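Local coordinates for malonyl CoA-acyl carrier protein transacylase (Staphylococcus aureus, PDB 3IM9), which catalyses the transfer of the malonyl group from malonyl-CoA to the holo acyl carrier protein, a step of fatty acid biosynthesis, at residues 247-250 with 251-255; 118-121 with 122-126; 210-213 with 214-217; 219-222 with 223-226; 260-263 with 264-267. All coordinates share one frame; numbering follows the deposited sequence.

Contact 1. Residues 247-250 with 251-255; sequences EVIK and SNMVK. With CA (calcium ion), chain B.
I249 and M253 meet one turn apart on the buried side of the alpha helix 246-256, with methyl CG2 of I249 4.4 Å from CG of M253. L104 of helix 99-106 packs on both side chains. Between them M253 N donates to I249 O at 2.9 Å and adds a weak bond to K250 O, while N252 N and V254 N keep the ordinary i to i+4 spacing with V248 O and K250 O. With CG of M253 beside its own backbone N (chi1 -65°), CG comes within 3.3 Å of I249 O; the further bends at chi2 and chi3 steer SD and CE. N252 is also buried: its ND2 lies 3.7 Å from CG1 of V248, the two side chains running the same way, and its amide N-H is taken by OE1 of Q236. K250 stretches out along I222 of helix 215-222 and hands its NZ to OD1 of N223. The solvent side is looser. There E247 and S251 are joined through the backbone, S251 N to E247 O at 3.0 Å, while the E247 side chain stays 5.9 Å or more from residues 251-255. At the far end the helix reaches the metal site: CE of M253 stops 4.0 Å from the calcium ion, and the ligand is the carbonyl, M253 O, at 2.7 Å, joined there by Y101 OH and Q256 OE1.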
loop_
_atom_site.group_PDB
_atom_site.type_symbol
_atom_site.label_atom_id
_atom_site.label_comp_id
_atom_site.label_asym_id
_atom_site.label_seq_id
_atom_site.Cartn_x
_atom_site.Cartn_y
_atom_site.Cartn_z
ATOM N N GLU A 247 12.492 -14.150 7.156
ATOM C CA GLU A 247 11.388 -15.046 7.581
ATOM C C GLU A 247 10.345 -14.233 8.355
ATOM O O GLU A 247 9.131 -14.521 8.251
ATOM C CB GLU A 247 11.926 -16.190 8.555
ATOM C CG GLU A 247 12.679 -17.349 7.877
ATOM C CD GLU A 247 11.909 -18.146 6.803
ATOM O OE1 GLU A 247 12.585 -18.738 5.941
ATOM O OE2 GLU A 247 10.651 -18.194 6.759
ATOM N N VAL A 248 10.750 -13.211 9.092
ATOM C CA VAL A 248 9.796 -12.424 9.783
ATOM C C VAL A 248 8.994 -11.596 8.726
ATOM O O VAL A 248 7.756 -11.520 8.802
ATOM C CB VAL A 248 10.444 -11.476 10.696
ATOM C CG1 VAL A 248 9.467 -10.439 11.281
ATOM C CG2 VAL A 248 11.246 -12.318 11.813
ATOM N N ILE A 249 9.695 -11.013 7.777
ATOM C CA ILE A 249 8.982 -10.204 6.750
ATOM C C ILE A 249 8.040 -11.079 5.978
ATOM O O ILE A 249 6.831 -10.705 5.775
ATOM C CB ILE A 249 10.019 -9.535 5.883
ATOM C CG1 ILE A 249 10.705 -8.424 6.629
ATOM C CG2 ILE A 249 9.386 -8.971 4.562
ATOM C CD1 ILE A 249 11.938 -7.857 5.891
ATOM N N LYS A 250 8.461 -12.261 5.541
ATOM C CA LYS A 250 7.618 -13.142 4.725
ATOM C C LYS A 250 6.358 -13.543 5.525
ATOM O O LYS A 250 5.202 -13.490 5.037
ATOM C CB LYS A 250 8.430 -14.368 4.275
ATOM C CG LYS A 250 7.624 -15.402 3.433
ATOM C CD LYS A 250 8.561 -16.601 2.973
ATOM C CE LYS A 250 7.741 -17.695 2.244
ATOM N NZ LYS A 250 8.501 -18.991 2.130
ATOM N N SER A 251 6.532 -13.919 6.792
ATOM C CA SER A 251 5.382 -14.326 7.598
ATOM C C SER A 251 4.412 -13.144 7.760
ATOM O O SER A 251 3.179 -13.292 7.683
ATOM C CB SER A 251 5.909 -14.666 9.020
ATOM O OG SER A 251 4.805 -14.978 9.826
ATOM N N ASN A 252 4.960 -11.948 7.888
ATOM C CA ASN A 252 4.126 -10.738 8.031
ATOM C C ASN A 252 3.439 -10.347 6.724
ATOM O O ASN A 252 2.407 -9.655 6.814
ATOM C CB ASN A 252 4.999 -9.602 8.544
ATOM C CG ASN A 252 5.196 -9.705 10.062
ATOM O OD1 ASN A 252 4.423 -10.394 10.752
ATOM N ND2 ASN A 252 6.173 -9.023 10.561
ATOM N N MET A 253 3.937 -10.812 5.587
ATOM C CA MET A 253 3.184 -10.548 4.374
ATOM C C MET A 253 1.965 -11.432 4.301
ATOM O O MET A 253 0.944 -11.005 3.640
ATOM C CB MET A 253 4.071 -10.858 3.122
ATOM C CG MET A 253 5.337 -9.861 3.010
ATOM S SD MET A 253 5.111 -8.190 3.564
ATOM C CE MET A 253 3.849 -7.544 2.362
ATOM N N VAL A 254 2.043 -12.678 4.811
ATOM C CA VAL A 254 0.841 -13.455 4.825
ATOM C C VAL A 254 -0.177 -12.843 5.873
ATOM O O VAL A 254 -1.387 -12.667 5.540
ATOM C CB VAL A 254 1.154 -14.945 5.232
ATOM C CG1 VAL A 254 -0.144 -15.719 5.175
ATOM C CG2 VAL A 254 2.155 -15.471 4.204
ATOM N N LYS A 255 0.325 -12.458 7.049
ATOM C CA LYS A 255 -0.605 -11.854 8.084
ATOM C C LYS A 255 -1.216 -10.551 7.585
ATOM O O LYS A 255 -2.334 -10.230 7.927
ATOM C CB LYS A 255 0.137 -11.546 9.371
ATOM C CG LYS A 255 0.691 -12.825 9.983
ATOM C CD LYS A 255 1.380 -12.504 11.311
ATOM C CE LYS A 255 1.790 -13.889 11.950
ATOM N NZ LYS A 255 2.493 -13.679 13.280
HETATM CA CA CA B . 0.357 -9.413 1.595
#

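Contact 2. Residues 118-121 with 122-126; sequences IVRK and RGQLM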
loop_
_atom_site.group_PDB
_atom_site.type_symbol
_atom_site.label_atom_id
_atom_site.label_comp_id
_atom_site.label_asym_id
_atom_site.label_seq_id
_atom_site.Cartn_x
_atom_site.Cartn_y
_atom_site.Cartn_z
ATOM N N ILE A 118 4.413 -12.165 -7.574
ATOM C CA ILE A 118 3.762 -12.355 -6.284
ATOM C C ILE A 118 2.502 -11.429 -6.148
ATOM O O ILE A 118 1.429 -11.884 -5.691
ATOM C CB ILE A 118 4.748 -12.051 -5.134
ATOM C CG1 ILE A 118 5.646 -13.320 -5.107
ATOM C CG2 ILE A 118 4.006 -11.890 -3.788
ATOM C CD1 ILE A 118 6.891 -13.057 -4.278
ATOM N N VAL A 119 2.637 -10.156 -6.567
ATOM C CA VAL A 119 1.486 -9.277 -6.345
ATOM C C VAL A 119 0.414 -9.521 -7.391
ATOM O O VAL A 119 -0.813 -9.289 -7.107
ATOM C CB VAL A 119 1.874 -7.773 -6.318
ATOM C CG1 VAL A 119 2.847 -7.513 -5.181
ATOM C CG2 VAL A 119 2.348 -7.192 -7.671
ATOM N N ARG A 120 0.749 -10.028 -8.606
ATOM C CA ARG A 120 -0.294 -10.458 -9.476
ATOM C C ARG A 120 -1.105 -11.602 -8.830
ATOM O O ARG A 120 -2.353 -11.567 -8.896
ATOM C CB ARG A 120 0.361 -10.910 -10.853
ATOM C CG ARG A 120 -0.605 -11.677 -11.802
ATOM C CD ARG A 120 -1.696 -10.755 -12.252
ATOM N NE ARG A 120 -2.344 -11.344 -13.463
ATOM C CZ ARG A 120 -3.383 -10.808 -14.057
ATOM N NH1 ARG A 120 -3.945 -9.678 -13.575
ATOM N NH2 ARG A 120 -3.904 -11.377 -15.200
ATOM N N LYS A 121 -0.428 -12.625 -8.233
ATOM C CA LYS A 121 -1.198 -13.650 -7.578
ATOM C C LYS A 121 -1.985 -13.094 -6.366
ATOM O O LYS A 121 -3.117 -13.483 -6.217
ATOM C CB LYS A 121 -0.194 -14.747 -7.066
ATOM C CG LYS A 121 -0.896 -15.977 -6.381
ATOM C CD LYS A 121 -1.747 -16.785 -7.286
ATOM C CE LYS A 121 -0.896 -17.667 -8.155
ATOM N NZ LYS A 121 -1.733 -18.768 -8.853
ATOM N N ARG A 122 -1.374 -12.197 -5.599
ATOM C CA ARG A 122 -2.073 -11.586 -4.424
ATOM C C ARG A 122 -3.382 -10.917 -4.896
ATOM O O ARG A 122 -4.434 -11.165 -4.334
ATOM C CB ARG A 122 -1.159 -10.494 -3.864
ATOM C CG ARG A 122 -1.661 -9.909 -2.561
ATOM C CD ARG A 122 -0.625 -8.937 -2.020
ATOM N NE ARG A 122 -1.019 -8.265 -0.796
ATOM C CZ ARG A 122 -1.672 -7.115 -0.755
ATOM N NH1 ARG A 122 -2.052 -6.496 -1.866
ATOM N NH2 ARG A 122 -1.911 -6.530 0.400
ATOM N N GLY A 123 -3.304 -10.166 -6.011
ATOM C CA GLY A 123 -4.481 -9.474 -6.556
ATOM C C GLY A 123 -5.534 -10.468 -7.038
ATOM O O GLY A 123 -6.762 -10.267 -6.833
ATOM N N GLN A 124 -5.096 -11.546 -7.728
ATOM C CA GLN A 124 -6.076 -12.522 -8.256
ATOM C C GLN A 124 -6.724 -13.284 -7.083
ATOM O O GLN A 124 -7.935 -13.450 -7.104
ATOM C CB GLN A 124 -5.393 -13.596 -9.117
ATOM C CG GLN A 124 -4.840 -13.003 -10.430
ATOM C CD GLN A 124 -4.066 -14.051 -11.166
ATOM O OE1 GLN A 124 -3.157 -14.738 -10.602
ATOM N NE2 GLN A 124 -4.437 -14.221 -12.429
ATOM N N LEU A 125 -5.959 -13.592 -6.055
ATOM C CA LEU A 125 -6.547 -14.317 -4.915
ATOM C C LEU A 125 -7.505 -13.389 -4.178
ATOM O O LEU A 125 -8.616 -13.839 -3.758
ATOM C CB LEU A 125 -5.455 -14.785 -3.954
ATOM C CG LEU A 125 -4.682 -16.023 -4.339
ATOM C CD1 LEU A 125 -4.566 -16.299 -5.805
ATOM C CD2 LEU A 125 -3.458 -16.299 -3.483
ATOM N N MET A 126 -7.115 -12.128 -4.008
ATOM C CA MET A 126 -8.032 -11.204 -3.319
ATOM C C MET A 126 -9.302 -11.014 -4.140
ATOM O O MET A 126 -10.393 -11.009 -3.564
ATOM C CB MET A 126 -7.345 -9.832 -3.041
ATOM C CG MET A 126 -6.219 -10.032 -2.036
ATOM S SD MET A 126 -5.264 -8.496 -1.803
ATOM C CE MET A 126 -6.463 -7.243 -1.422
HETATM O O HOH W 1 -4.360 -17.408 -9.680
#
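R122 N donates to I118 O and L125 N to K121 O, both at 2.8 Å, and between these bonds G123 N and Q124 N reach V119 O and R120 O in the same i to i+4 pattern. A water adds a side-chain bridge: it accepts from K121 NZ at 3.1 Å and donates to Q124 OE1 at 3.1 Å. The other end of that amide, NE2, hangs over one face of the R120 guanidinium, 3.7 Å from its NE, with the two planes only 18° apart. The guanidinium itself is held by a salt bridge to D49 and by bonds to E68 O and N69. All this belongs to helix 112-128, whose inward side carries R122 toward the probable active site, S97 and H207. R122 starts out with CG opposite its backbone N (chi1 -173°), runs straight to NE and brings NH2 to S97 OG and Q256 OE1 and NH1 to Q71 OE1; SD of M126 lies 3.8 Å above one guanidinium face, toward its rim. On the outer side K121 bends twice and runs obliquely across L125, its CG 3.7 Å from L125 CD1. The next carbon, K121 CD, is modelled so near that methyl that the detail is doubtful. K121 also makes a cation-pi contact with Y221 of helix 215-222.

Contact 3. Residues 210-213 with 214-217; sequences LMKV and IEED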
loop_
_atom_site.group_PDB
_atom_site.type_symbol
_atom_site.label_atom_id
_atom_site.label_comp_id
_atom_site.label_asym_id
_atom_site.label_seq_id
_atom_site.Cartn_x
_atom_site.Cartn_y
_atom_site.Cartn_z
ATOM N N LEU A 210 -11.875 -11.946 7.506
ATOM C CA LEU A 210 -12.429 -12.805 6.473
ATOM C C LEU A 210 -11.398 -13.232 5.413
ATOM O O LEU A 210 -11.570 -14.287 4.818
ATOM C CB LEU A 210 -13.617 -12.134 5.777
ATOM C CG LEU A 210 -14.845 -11.784 6.724
ATOM C CD1 LEU A 210 -15.842 -10.993 5.968
ATOM C CD2 LEU A 210 -15.409 -13.157 7.168
ATOM N N MET A 211 -10.308 -12.433 5.232
ATOM C CA MET A 211 -9.342 -12.772 4.187
ATOM C C MET A 211 -8.448 -13.965 4.585
ATOM O O MET A 211 -7.609 -14.382 3.796
ATOM C CB MET A 211 -8.493 -11.552 3.865
ATOM C CG MET A 211 -9.352 -10.354 3.280
ATOM S SD MET A 211 -10.367 -10.850 1.861
ATOM C CE MET A 211 -9.050 -11.291 0.606
ATOM N N LYS A 212 -8.664 -14.515 5.796
ATOM C CA LYS A 212 -7.935 -15.783 6.093
ATOM C C LYS A 212 -8.221 -16.857 5.076
ATOM O O LYS A 212 -7.397 -17.790 4.896
ATOM C CB LYS A 212 -8.317 -16.241 7.496
ATOM C CG LYS A 212 -7.609 -15.391 8.486
ATOM C CD LYS A 212 -8.147 -15.693 9.915
ATOM C CE LYS A 212 -7.588 -14.709 11.014
ATOM N NZ LYS A 212 -8.122 -14.984 12.425
ATOM N N VAL A 213 -9.312 -16.762 4.315
ATOM C CA VAL A 213 -9.664 -17.772 3.291
ATOM C C VAL A 213 -8.590 -17.925 2.221
ATOM O O VAL A 213 -8.584 -18.987 1.546
ATOM C CB VAL A 213 -11.060 -17.559 2.616
ATOM C CG1 VAL A 213 -12.157 -17.712 3.654
ATOM C CG2 VAL A 213 -11.106 -16.248 1.841
ATOM N N ILE A 214 -7.736 -16.907 2.021
ATOM C CA ILE A 214 -6.708 -17.014 0.959
ATOM C C ILE A 214 -5.295 -17.192 1.514
ATOM O O ILE A 214 -4.343 -17.255 0.738
ATOM C CB ILE A 214 -6.718 -15.781 0.002
ATOM C CG1 ILE A 214 -6.374 -14.479 0.728
ATOM C CG2 ILE A 214 -8.067 -15.742 -0.794
ATOM C CD1 ILE A 214 -5.993 -13.305 -0.283
ATOM N N GLU A 215 -5.181 -17.308 2.826
ATOM C CA GLU A 215 -3.857 -17.453 3.497
ATOM C C GLU A 215 -3.107 -18.657 2.933
ATOM O O GLU A 215 -1.911 -18.550 2.563
ATOM C CB GLU A 215 -4.051 -17.632 5.039
ATOM C CG GLU A 215 -2.791 -18.026 5.748
ATOM C CD GLU A 215 -2.969 -18.010 7.267
ATOM O OE1 GLU A 215 -1.943 -17.941 7.956
ATOM O OE2 GLU A 215 -4.133 -18.066 7.743
ATOM N N GLU A 216 -3.758 -19.806 2.862
ATOM C CA GLU A 216 -2.985 -20.984 2.444
ATOM C C GLU A 216 -2.509 -20.895 1.003
ATOM O O GLU A 216 -1.334 -21.265 0.746
ATOM C CB GLU A 216 -3.801 -22.293 2.603
ATOM C CG GLU A 216 -4.009 -22.776 4.005
ATOM C CD GLU A 216 -5.240 -23.701 4.028
ATOM O OE1 GLU A 216 -5.188 -24.811 3.397
ATOM O OE2 GLU A 216 -6.282 -23.257 4.605
ATOM N N ASP A 217 -3.360 -20.462 0.099
ATOM C CA ASP A 217 -2.998 -20.379 -1.305
ATOM C C ASP A 217 -1.843 -19.356 -1.491
ATOM O O ASP A 217 -0.869 -19.580 -2.243
ATOM C CB ASP A 217 -4.184 -19.935 -2.169
ATOM C CG ASP A 217 -5.236 -21.060 -2.327
ATOM O OD1 ASP A 217 -4.896 -22.230 -2.068
ATOM O OD2 ASP A 217 -6.398 -20.788 -2.708
HETATM O O HOH W 2 -6.479 -20.313 3.694
HETATM O O HOH W 3 -6.211 -20.457 0.696
#
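The peptide carbonyls of M211 and K212 are approached over their faces by I214 and E215. I214 N donates to M211 O at 3.1 Å from 50° out of the carbonyl plane, and E215 N to K212 O at 3.1 Å from 63° out, so neither N-H uses a lone-pair direction. OE2 of E215 comes no nearer the K212 side chain than 4.4 Å, at CG, and K212 NZ is 6.9 Å from that oxygen, so no salt bridge forms. Such i to i+3 bonds carry the chain from the 3-10 residues 210-211 into helix 215-222. Two waters stand in for the i to i+4 bonds of a regular first turn: one accepts from E216 N and donates to K212 O, each at 2.9 Å, and also reaches OE2 of E216; the other links D217 N to V213 O in the same way. Inward, M211 and I214 lie side by side. CG1 of I214 takes the crowded position between its N and carbonyl carbon (chi1 63°), which sets it 3.3 Å from M211 O and leads CD1 to 3.8 Å from M211 CE. Both side chains pack on M126 of helix 112-128, and I214 on L125 as well. M211 lies about 6 Å, side chain to side chain, from H207, a probable active-site residue. V213 crosses I214 on the outside and rests on F130.

Contact 4. Residues 219-222 with 223-226; sequences SSYI and NQFE
Y221 and F225 form a T-shaped aromatic pair as the chain leaves helix 215-222. The edge of F225 faces the Y221 ring, with centroids 5.2 Å apart and planes at 66°; CE1 of F225 stands 3.6 Å above the tyrosine plane, displaced toward its rim. The Y221 ring gets there because CG is anti to the backbone N (chi1 -169°), which swings it onward over the residues that follow. The F225 edge also meets oxygen: Y221 O is 3.4 Å from CE1, and I222 O lies in the ring plane. Q224 sends its amide past the tyrosine at about a right angle, OE1 being 3.7 Å from Y221 CE1.

Backbone bonds loosen along the exit. N223 N has two weak donations, to S219 O and S220 O, whereas Q224 N makes a sound bond of 2.9 Å to Y221 O, from above the carbonyl plane. A weak bond from F225 N to I222 O at 3.3 Å closes the type I turn I222-F225, and W227 NE1 supplies I222 O with a further donor.

Water bridges the remaining polar pair, donating to S219 O at 2.9 Å and to N223 OD1 at 2.7 Å. OD1 also accepts from K250 NZ of helix 246-256, while I222 packs on I118 and V254.

Carbonyls that lose their regular helical donors are thus served by turn N-H groups, an indole and a water, and the K250 ammonium beside them would probably temper the partial negative charge gathered at the end of the helix.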
loop_
_atom_site.group_PDB
_atom_site.type_symbol
_atom_site.label_atom_id
_atom_site.label_comp_id
_atom_site.label_asym_id
_atom_site.label_seq_id
_atom_site.Cartn_x
_atom_site.Cartn_y
_atom_site.Cartn_z
ATOM N N SER A 219 0.399 -18.306 0.896
ATOM C CA SER A 219 1.626 -18.878 1.498
ATOM C C SER A 219 2.243 -19.901 0.605
ATOM O O SER A 219 3.490 -19.848 0.461
ATOM C CB SER A 219 1.384 -19.535 2.859
ATOM O OG SER A 219 0.862 -18.631 3.753
ATOM N N SER A 220 1.438 -20.735 -0.054
ATOM C CA SER A 220 1.988 -21.743 -0.950
ATOM C C SER A 220 2.722 -21.120 -2.153
ATOM O O SER A 220 3.866 -21.517 -2.528
ATOM C CB SER A 220 0.895 -22.670 -1.441
ATOM O OG SER A 220 1.510 -23.601 -2.294
ATOM N N TYR A 221 2.113 -20.145 -2.788
ATOM C CA TYR A 221 2.738 -19.492 -3.938
ATOM C C TYR A 221 4.032 -18.749 -3.590
ATOM O O TYR A 221 4.975 -18.815 -4.330
ATOM C CB TYR A 221 1.773 -18.504 -4.621
ATOM C CG TYR A 221 2.256 -18.002 -5.957
ATOM C CD1 TYR A 221 2.398 -18.845 -7.009
ATOM C CD2 TYR A 221 2.576 -16.676 -6.143
ATOM C CE1 TYR A 221 2.826 -18.377 -8.209
ATOM C CE2 TYR A 221 2.991 -16.199 -7.353
ATOM C CZ TYR A 221 3.137 -17.033 -8.383
ATOM O OH TYR A 221 3.547 -16.519 -9.570
ATOM N N ILE A 222 4.021 -18.007 -2.498
ATOM C CA ILE A 222 5.186 -17.208 -2.166
ATOM C C ILE A 222 6.439 -18.095 -1.847
ATOM O O ILE A 222 7.563 -17.570 -1.862
ATOM C CB ILE A 222 4.980 -16.124 -1.142
ATOM C CG1 ILE A 222 4.671 -16.694 0.272
ATOM C CG2 ILE A 222 3.830 -15.107 -1.660
ATOM C CD1 ILE A 222 4.498 -15.706 1.375
ATOM N N ASN A 223 6.204 -19.359 -1.594
ATOM C CA ASN A 223 7.332 -20.305 -1.366
ATOM C C ASN A 223 8.026 -20.631 -2.630
ATOM O O ASN A 223 9.096 -21.234 -2.583
ATOM C CB ASN A 223 6.840 -21.671 -0.801
ATOM C CG ASN A 223 6.418 -21.575 0.628
ATOM O OD1 ASN A 223 6.794 -20.644 1.368
ATOM N ND2 ASN A 223 5.549 -22.535 1.018
ATOM N N GLN A 224 7.440 -20.250 -3.756
ATOM C CA GLN A 224 8.129 -20.451 -5.056
ATOM C C GLN A 224 9.248 -19.435 -5.302
ATOM O O GLN A 224 9.927 -19.510 -6.395
ATOM C CB GLN A 224 7.159 -20.511 -6.217
ATOM C CG GLN A 224 6.119 -21.633 -6.058
ATOM C CD GLN A 224 5.134 -21.673 -7.160
ATOM O OE1 GLN A 224 5.312 -21.152 -8.261
ATOM N NE2 GLN A 224 3.972 -22.338 -6.873
ATOM N N PHE A 225 9.500 -18.482 -4.395
ATOM C CA PHE A 225 10.479 -17.463 -4.663
ATOM C C PHE A 225 11.449 -17.411 -3.512
ATOM O O PHE A 225 11.095 -17.745 -2.367
ATOM C CB PHE A 225 9.714 -16.108 -4.732
ATOM C CG PHE A 225 8.678 -16.116 -5.807
ATOM C CD1 PHE A 225 7.365 -16.543 -5.550
ATOM C CD2 PHE A 225 9.044 -15.785 -7.152
ATOM C CE1 PHE A 225 6.470 -16.682 -6.555
ATOM C CE2 PHE A 225 8.130 -15.907 -8.177
ATOM C CZ PHE A 225 6.782 -16.375 -7.903
ATOM N N GLU A 226 12.620 -16.824 -3.751
ATOM C CA GLU A 226 13.619 -16.661 -2.712
ATOM C C GLU A 226 13.431 -15.301 -2.065
ATOM O O GLU A 226 13.380 -14.269 -2.724
ATOM C CB GLU A 226 15.015 -16.758 -3.373
ATOM C CG GLU A 226 16.108 -16.420 -2.405
ATOM C CD GLU A 226 17.483 -16.438 -3.088
ATOM O OE1 GLU A 226 18.190 -15.382 -3.009
ATOM O OE2 GLU A 226 17.804 -17.507 -3.721
HETATM O O HOH W 4 4.966 -19.451 2.936
#

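Contact 5. Residues 260-263 with 264-267; sequences PVQF and INST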
loop_
_atom_site.group_PDB
_atom_site.type_symbol
_atom_site.label_atom_id
_atom_site.label_comp_id
_atom_site.label_asym_id
_atom_site.label_seq_id
_atom_site.Cartn_x
_atom_site.Cartn_y
_atom_site.Cartn_z
ATOM N N PRO A 260 -5.319 -5.346 9.864
ATOM C CA PRO A 260 -5.444 -3.919 9.514
ATOM C C PRO A 260 -4.069 -3.344 9.112
ATOM O O PRO A 260 -3.022 -3.780 9.636
ATOM C CB PRO A 260 -5.949 -3.227 10.792
ATOM C CG PRO A 260 -6.123 -4.341 11.776
ATOM C CD PRO A 260 -5.712 -5.648 11.254
ATOM N N VAL A 261 -4.089 -2.382 8.181
ATOM C CA VAL A 261 -2.887 -1.618 7.792
ATOM C C VAL A 261 -2.660 -0.544 8.784
ATOM O O VAL A 261 -3.465 0.393 8.890
ATOM C CB VAL A 261 -3.083 -1.053 6.359
ATOM C CG1 VAL A 261 -1.880 -0.168 5.987
ATOM C CG2 VAL A 261 -3.179 -2.210 5.328
ATOM N N GLN A 262 -1.586 -0.694 9.558
ATOM C CA GLN A 262 -1.280 0.275 10.622
ATOM C C GLN A 262 -0.536 1.473 10.115
ATOM O O GLN A 262 0.635 1.695 10.477
ATOM C CB GLN A 262 -0.517 -0.450 11.762
ATOM C CG GLN A 262 -1.306 -1.648 12.316
ATOM C CD GLN A 262 -2.456 -1.219 13.208
ATOM O OE1 GLN A 262 -2.694 -0.049 13.495
ATOM N NE2 GLN A 262 -3.274 -2.219 13.586
ATOM N N PHE A 263 -1.132 2.266 9.218
ATOM C CA PHE A 263 -0.350 3.364 8.633
ATOM C C PHE A 263 -0.022 4.473 9.599
ATOM O O PHE A 263 1.120 4.970 9.539
ATOM C CB PHE A 263 -1.068 3.901 7.365
ATOM C CG PHE A 263 -0.166 4.832 6.554
ATOM C CD1 PHE A 263 -0.326 6.196 6.691
ATOM C CD2 PHE A 263 0.814 4.292 5.758
ATOM C CE1 PHE A 263 0.546 7.088 6.003
ATOM C CE2 PHE A 263 1.682 5.138 4.982
ATOM C CZ PHE A 263 1.539 6.555 5.117
ATOM N N ILE A 264 -0.966 4.838 10.466
ATOM C CA ILE A 264 -0.652 5.899 11.462
ATOM C C ILE A 264 0.511 5.405 12.353
ATOM O O ILE A 264 1.498 6.157 12.501
ATOM C CB ILE A 264 -1.880 6.241 12.317
ATOM C CG1 ILE A 264 -2.928 6.914 11.403
ATOM C CG2 ILE A 264 -1.527 7.237 13.443
ATOM C CD1 ILE A 264 -4.251 7.099 12.185
ATOM N N ASN A 265 0.433 4.178 12.909
ATOM C CA ASN A 265 1.466 3.802 13.889
ATOM C C ASN A 265 2.796 3.634 13.197
ATOM O O ASN A 265 3.848 3.859 13.818
ATOM C CB ASN A 265 1.061 2.531 14.586
ATOM C CG ASN A 265 -0.058 2.712 15.587
ATOM O OD1 ASN A 265 -0.676 1.710 15.972
ATOM N ND2 ASN A 265 -0.354 3.911 15.956
ATOM N N SER A 266 2.781 3.172 11.937
ATOM C CA SER A 266 4.044 3.021 11.174
ATOM C C SER A 266 4.655 4.402 10.907
ATOM O O SER A 266 5.932 4.525 11.002
ATOM C CB SER A 266 3.757 2.377 9.842
ATOM O OG SER A 266 3.273 1.055 9.980
ATOM N N THR A 267 3.862 5.414 10.519
ATOM C CA THR A 267 4.356 6.745 10.333
ATOM C C THR A 267 4.968 7.268 11.650
ATOM O O THR A 267 6.113 7.845 11.638
ATOM C CB THR A 267 3.253 7.702 9.851
ATOM O OG1 THR A 267 2.788 7.217 8.571
ATOM C CG2 THR A 267 3.810 9.115 9.601
HETATM O O HOH W 5 -2.063 2.645 12.962
#
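Q262 is at once the centre of an inverse gamma turn, closed by a weak F263 N to V261 O bond, and the N-cap residue of helix 263-272, and its carbonyl begins the helical bonding to S266. S266 grips Q262 O twice, through N at 3.0 Å and OG at 2.8 Å, from opposite faces of the carbonyl plane. T267 repeats this on F263 O, with N at 2.9 Å and OG1 at 3.0 Å, again from opposite faces. In both residues the hydroxyl sits beside its own backbone N (T267 chi1 -62°), which turns it back toward the preceding turn. T267 OG1 also lies 3.4 Å above one face of the F263 ring, toward the rim near CE1. That ring packs on L290 and I291 of helix 286-294 and on M94 of strand 92-95. On the outer side the Q262 and N265 amides run side by side, their planes 6° apart, and a water donates to Q262 OE1 at 2.8 Å while accepting from N265 N at 2.9 Å. V261 meanwhile bonds to strand 162-169 through its backbone. The two hydroxyls therefore find acceptors in the N-cap carbonyl and the first turn of the helix, which lets S266 and T267 be buried with those protons satisfied locally.

Along the chain the order is contact 2, contact 3, contact 4, contact 1, contact 5. Contacts 3 and 4 lie at the two ends of helix 215-222, their centres 15 Å apart; contact 2 lies on helix 112-128 beside both, its centre 12 Å from each of theirs. Contact 1, on helix 246-256, packs against helix 215-222, touching contact 4 through K250 and N223 and contact 3 through V254 and E215. Contacts 1 and 2, centres 16 Å apart without touching, both supply residues of the calcium site, M253 and R122, close to the probable active-site residues S97 and H207. Contact 5 touches none of the others; its centre is about 26 Å from that of contact 4, where the edge strand 261-262 of the mixed sheet passes into helix 263-272.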